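Local coordinates for coenzyme Q-binding protein COQ10 START domain-containing protein (PDB 3GGN) that is of unknown function but, as a START-like domain of the Bet v 1 type, probably binds a lipid or another hydrophobic ligand, at residues Tyr20-Arg24 against Asp69-Ile75. Residues are numbered along the deposited sequence; the frame is centred on the assembly and turned at random.
Sequences YAVWR and DEPGKRI
The ring of Y20 lies flat against the turn of the hairpin 69-75, with G72 N 3.1 Å from Y20 CG and the CA of P71 making a CH-pi contact 3.8 Å from the ring centroid, over the same face. The opposite face receives CB of R24, one helical turn on. With CG anti to the backbone N (chi1 159°), the ring runs from G72, beside CG, to D69 at the hydroxyl. Y20 OH donates a hydrogen bond to D69 OD1, ring and carboxylate nearly coplanar; its 2.4 Å is unusually short and the exact length doubtful. D69 OD2 accepts a nearly straight hydrogen bond (168°) from R24 NE, 2.8 Å, as part of a salt bridge, in the guanidinium plane but from above that of the carboxylate. D69 thus ties Y20 and R24 together, one at each oxygen. I75 closes the buried side, CG1 3.5 Å from Y20 CE1 and CD1 4.0 Å from W23 CB. With Y20 cut back to an alanine, D69 OD1 is likely to lose its hydroxyl partner and a gap to open between I75 and the P71-G72 turn. The outer side is looser: E70 and K73 point away from the helix into solvent; R74, also turned away, touches A68 and L92. K73 and R74 form a classic beta bulge opposite E70. In this helix-grip fold, the last part of helix 16-24 packs on the hairpin joining strands 59-70 and 74-79, while W23 meets F93 of strand 86-95 and F140 of helix 130-146 edge-to-face.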
ATOM      1  N   TYR B  20     -15.102   6.386   3.604  1.00 16.49           N
ATOM      2  CA  TYR B  20     -15.318   7.556   2.765  1.00 18.27           C
ATOM      3  C   TYR B  20     -14.220   8.575   3.052  1.00 17.38           C
ATOM      4  O   TYR B  20     -13.707   9.222   2.141  1.00 17.38           O
ATOM      5  CB  TYR B  20     -16.681   8.182   3.071  1.00 15.03           C
ATOM      6  CG  TYR B  20     -16.803   9.634   2.655  1.00 16.72           C
ATOM      7  CD1 TYR B  20     -17.287   9.990   1.390  1.00 16.23           C
ATOM      8  CD2 TYR B  20     -16.414  10.654   3.520  1.00 13.00           C
ATOM      9  CE1 TYR B  20     -17.378  11.333   1.005  1.00 16.38           C
ATOM     10  CE2 TYR B  20     -16.498  11.983   3.145  1.00 17.53           C
ATOM     11  CZ  TYR B  20     -16.982  12.321   1.892  1.00 18.67           C
ATOM     12  OH  TYR B  20     -17.082  13.654   1.547  1.00 21.72           O
ATOM     13  N   ALA B  21     -13.864   8.695   4.328  1.00 19.33           N
ATOM     14  CA  ALA B  21     -12.841   9.643   4.776  1.00 21.32           C
ATOM     15  C   ALA B  21     -11.498   9.449   4.085  1.00 20.38           C
ATOM     16  O   ALA B  21     -10.822  10.424   3.742  1.00 20.05           O
ATOM     17  CB  ALA B  21     -12.669   9.541   6.283  1.00 21.20           C
ATOM     18  N   VAL B  22     -11.104   8.197   3.884  1.00 18.49           N
ATOM     19  CA  VAL B  22      -9.832   7.918   3.224  1.00 19.05           C
ATOM     20  C   VAL B  22      -9.915   8.369   1.771  1.00 20.58           C
ATOM     21  O   VAL B  22      -9.085   9.153   1.308  1.00 21.59           O
ATOM     22  CB  VAL B  22      -9.483   6.406   3.270  1.00 19.31           C
ATOM     23  CG1 VAL B  22      -8.175   6.144   2.530  1.00 18.09           C
ATOM     24  CG2 VAL B  22      -9.370   5.939   4.722  1.00 22.10           C
ATOM     25  N   TRP B  23     -10.934   7.889   1.059  1.00 18.52           N
ATOM     26  CA  TRP B  23     -11.116   8.242  -0.348  1.00 17.96           C
ATOM     27  C   TRP B  23     -11.269   9.738  -0.613  1.00 17.29           C
ATOM     28  O   TRP B  23     -10.807  10.232  -1.639  1.00 16.51           O
ATOM     29  CB  TRP B  23     -12.324   7.507  -0.932  1.00 15.18           C
ATOM     30  CG  TRP B  23     -12.068   6.056  -1.139  1.00 15.41           C
ATOM     31  CD1 TRP B  23     -12.048   5.083  -0.187  1.00 16.65           C
ATOM     32  CD2 TRP B  23     -11.709   5.422  -2.371  1.00 16.25           C
ATOM     33  NE1 TRP B  23     -11.690   3.880  -0.745  1.00 15.88           N
ATOM     34  CE2 TRP B  23     -11.477   4.059  -2.086  1.00 15.09           C
ATOM     35  CE3 TRP B  23     -11.555   5.878  -3.689  1.00 16.45           C
ATOM     36  CZ2 TRP B  23     -11.099   3.138  -3.072  1.00 15.57           C
ATOM     37  CZ3 TRP B  23     -11.177   4.964  -4.671  1.00 18.54           C
ATOM     38  CH2 TRP B  23     -10.954   3.608  -4.354  1.00 18.78           C
ATOM     39  N   ARG B  24     -11.912  10.454   0.305  1.00 18.39           N
ATOM     40  CA  ARG B  24     -12.127  11.892   0.138  1.00 19.32           C
ATOM     41  C   ARG B  24     -10.827  12.696   0.172  1.00 18.79           C
ATOM     42  O   ARG B  24     -10.782  13.832  -0.311  1.00 20.68           O
ATOM     43  CB  ARG B  24     -13.101  12.418   1.211  1.00 19.97           C
ATOM     44  CG  ARG B  24     -13.510  13.883   1.015  1.00 18.62           C
ATOM     45  CD  ARG B  24     -14.264  14.072  -0.305  1.00 23.72           C
ATOM     46  NE  ARG B  24     -14.635  15.464  -0.592  1.00 20.87           N
ATOM     47  CZ  ARG B  24     -13.791  16.416  -0.982  1.00 22.10           C
ATOM     48  NH1 ARG B  24     -12.498  16.154  -1.138  1.00 21.70           N
ATOM     49  NH2 ARG B  24     -14.246  17.637  -1.252  1.00 18.23           N
ATOM     50  N   ASP B  69     -20.270  14.767  -3.981  1.00 18.49           N
ATOM     51  CA  ASP B  69     -19.542  14.503  -2.757  1.00 20.14           C
ATOM     52  C   ASP B  69     -20.542  14.469  -1.618  1.00 22.23           C
ATOM     53  O   ASP B  69     -20.859  15.501  -1.010  1.00 22.57           O
ATOM     54  CB  ASP B  69     -18.482  15.577  -2.510  1.00 18.96           C
ATOM     55  CG  ASP B  69     -17.740  15.367  -1.203  1.00 19.89           C
ATOM     56  OD1 ASP B  69     -17.624  14.201  -0.762  1.00 17.29           O
ATOM     57  OD2 ASP B  69     -17.269  16.365  -0.618  1.00 19.57           O
ATOM     58  N   GLU B  70     -21.063  13.273  -1.368  1.00 21.70           N
ATOM     59  CA  GLU B  70     -22.035  13.042  -0.313  1.00 22.60           C
ATOM     60  C   GLU B  70     -21.324  12.307   0.807  1.00 23.31           C
ATOM     61  O   GLU B  70     -21.092  11.102   0.725  1.00 18.15           O
ATOM     62  CB  GLU B  70     -23.198  12.212  -0.852  1.00 22.90           C
ATOM     63  CG  GLU B  70     -24.102  12.999  -1.786  1.00 28.04           C
ATOM     64  CD  GLU B  70     -24.937  12.112  -2.686  1.00 31.32           C
ATOM     65  OE1 GLU B  70     -25.495  11.106  -2.190  1.00 32.54           O
ATOM     66  OE2 GLU B  70     -25.044  12.428  -3.892  1.00 33.71           O
ATOM     67  N   PRO B  71     -20.968  13.035   1.876  1.00 23.52           N
ATOM     68  CA  PRO B  71     -20.267  12.451   3.020  1.00 22.65           C
ATOM     69  C   PRO B  71     -20.724  11.047   3.382  1.00 21.67           C
ATOM     70  O   PRO B  71     -21.910  10.800   3.596  1.00 21.48           O
ATOM     71  CB  PRO B  71     -20.528  13.456   4.132  1.00 22.29           C
ATOM     72  CG  PRO B  71     -20.530  14.757   3.388  1.00 24.46           C
ATOM     73  CD  PRO B  71     -21.359  14.428   2.157  1.00 25.14           C
ATOM     74  N   GLY B  72     -19.762  10.132   3.426  1.00 19.16           N
ATOM     75  CA  GLY B  72     -20.040   8.752   3.785  1.00 20.18           C
ATOM     76  C   GLY B  72     -20.908   7.962   2.832  1.00 19.26           C
ATOM     77  O   GLY B  72     -21.300   6.843   3.153  1.00 19.38           O
ATOM     78  N   LYS B  73     -21.205   8.520   1.659  1.00 19.98           N
ATOM     79  CA  LYS B  73     -22.059   7.829   0.688  1.00 20.36           C
ATOM     80  C   LYS B  73     -21.479   7.680  -0.709  1.00 20.31           C
ATOM     81  O   LYS B  73     -21.487   6.590  -1.286  1.00 20.93           O
ATOM     82  CB  LYS B  73     -23.407   8.543   0.546  1.00 23.24           C
ATOM     83  CG  LYS B  73     -24.418   8.300   1.651  1.00 25.96           C
ATOM     84  CD  LYS B  73     -25.744   8.968   1.272  1.00 31.53           C
ATOM     85  CE  LYS B  73     -26.880   8.606   2.219  1.00 33.16           C
ATOM     86  NZ  LYS B  73     -26.704   9.181   3.579  1.00 36.86           N
ATOM     87  N   ARG B  74     -20.998   8.783  -1.266  1.00 18.47           N
ATOM     88  CA  ARG B  74     -20.466   8.738  -2.615  1.00 18.74           C
ATOM     89  C   ARG B  74     -19.579   9.907  -2.985  1.00 15.01           C
ATOM     90  O   ARG B  74     -19.733  11.014  -2.476  1.00 15.20           O
ATOM     91  CB  ARG B  74     -21.615   8.679  -3.613  1.00 21.41           C
ATOM     92  CG  ARG B  74     -22.520   9.883  -3.538  1.00 27.06           C
ATOM     93  CD  ARG B  74     -22.963  10.325  -4.919  1.00 32.85           C
ATOM     94  NE  ARG B  74     -23.713   9.288  -5.616  1.00 39.14           N
ATOM     95  CZ  ARG B  74     -24.121   9.396  -6.873  1.00 42.26           C
ATOM     96  NH1 ARG B  74     -23.851  10.499  -7.568  1.00 41.96           N
ATOM     97  NH2 ARG B  74     -24.784   8.400  -7.442  1.00 42.53           N
ATOM     98  N   ILE B  75     -18.658   9.637  -3.902  1.00 12.91           N
ATOM     99  CA  ILE B  75     -17.743  10.639  -4.417  1.00  9.87           C
ATOM    100  C   ILE B  75     -17.652  10.355  -5.912  1.00 11.98           C
ATOM    101  O   ILE B  75     -17.424   9.216  -6.308  1.00 10.04           O
ATOM    102  CB  ILE B  75     -16.338  10.499  -3.808  1.00 12.81           C
ATOM    103  CG1 ILE B  75     -16.419  10.500  -2.274  1.00 11.63           C
ATOM    104  CG2 ILE B  75     -15.458  11.641  -4.310  1.00 12.93           C
ATOM    105  CD1 ILE B  75     -15.072  10.332  -1.580  1.00 11.45           C
TER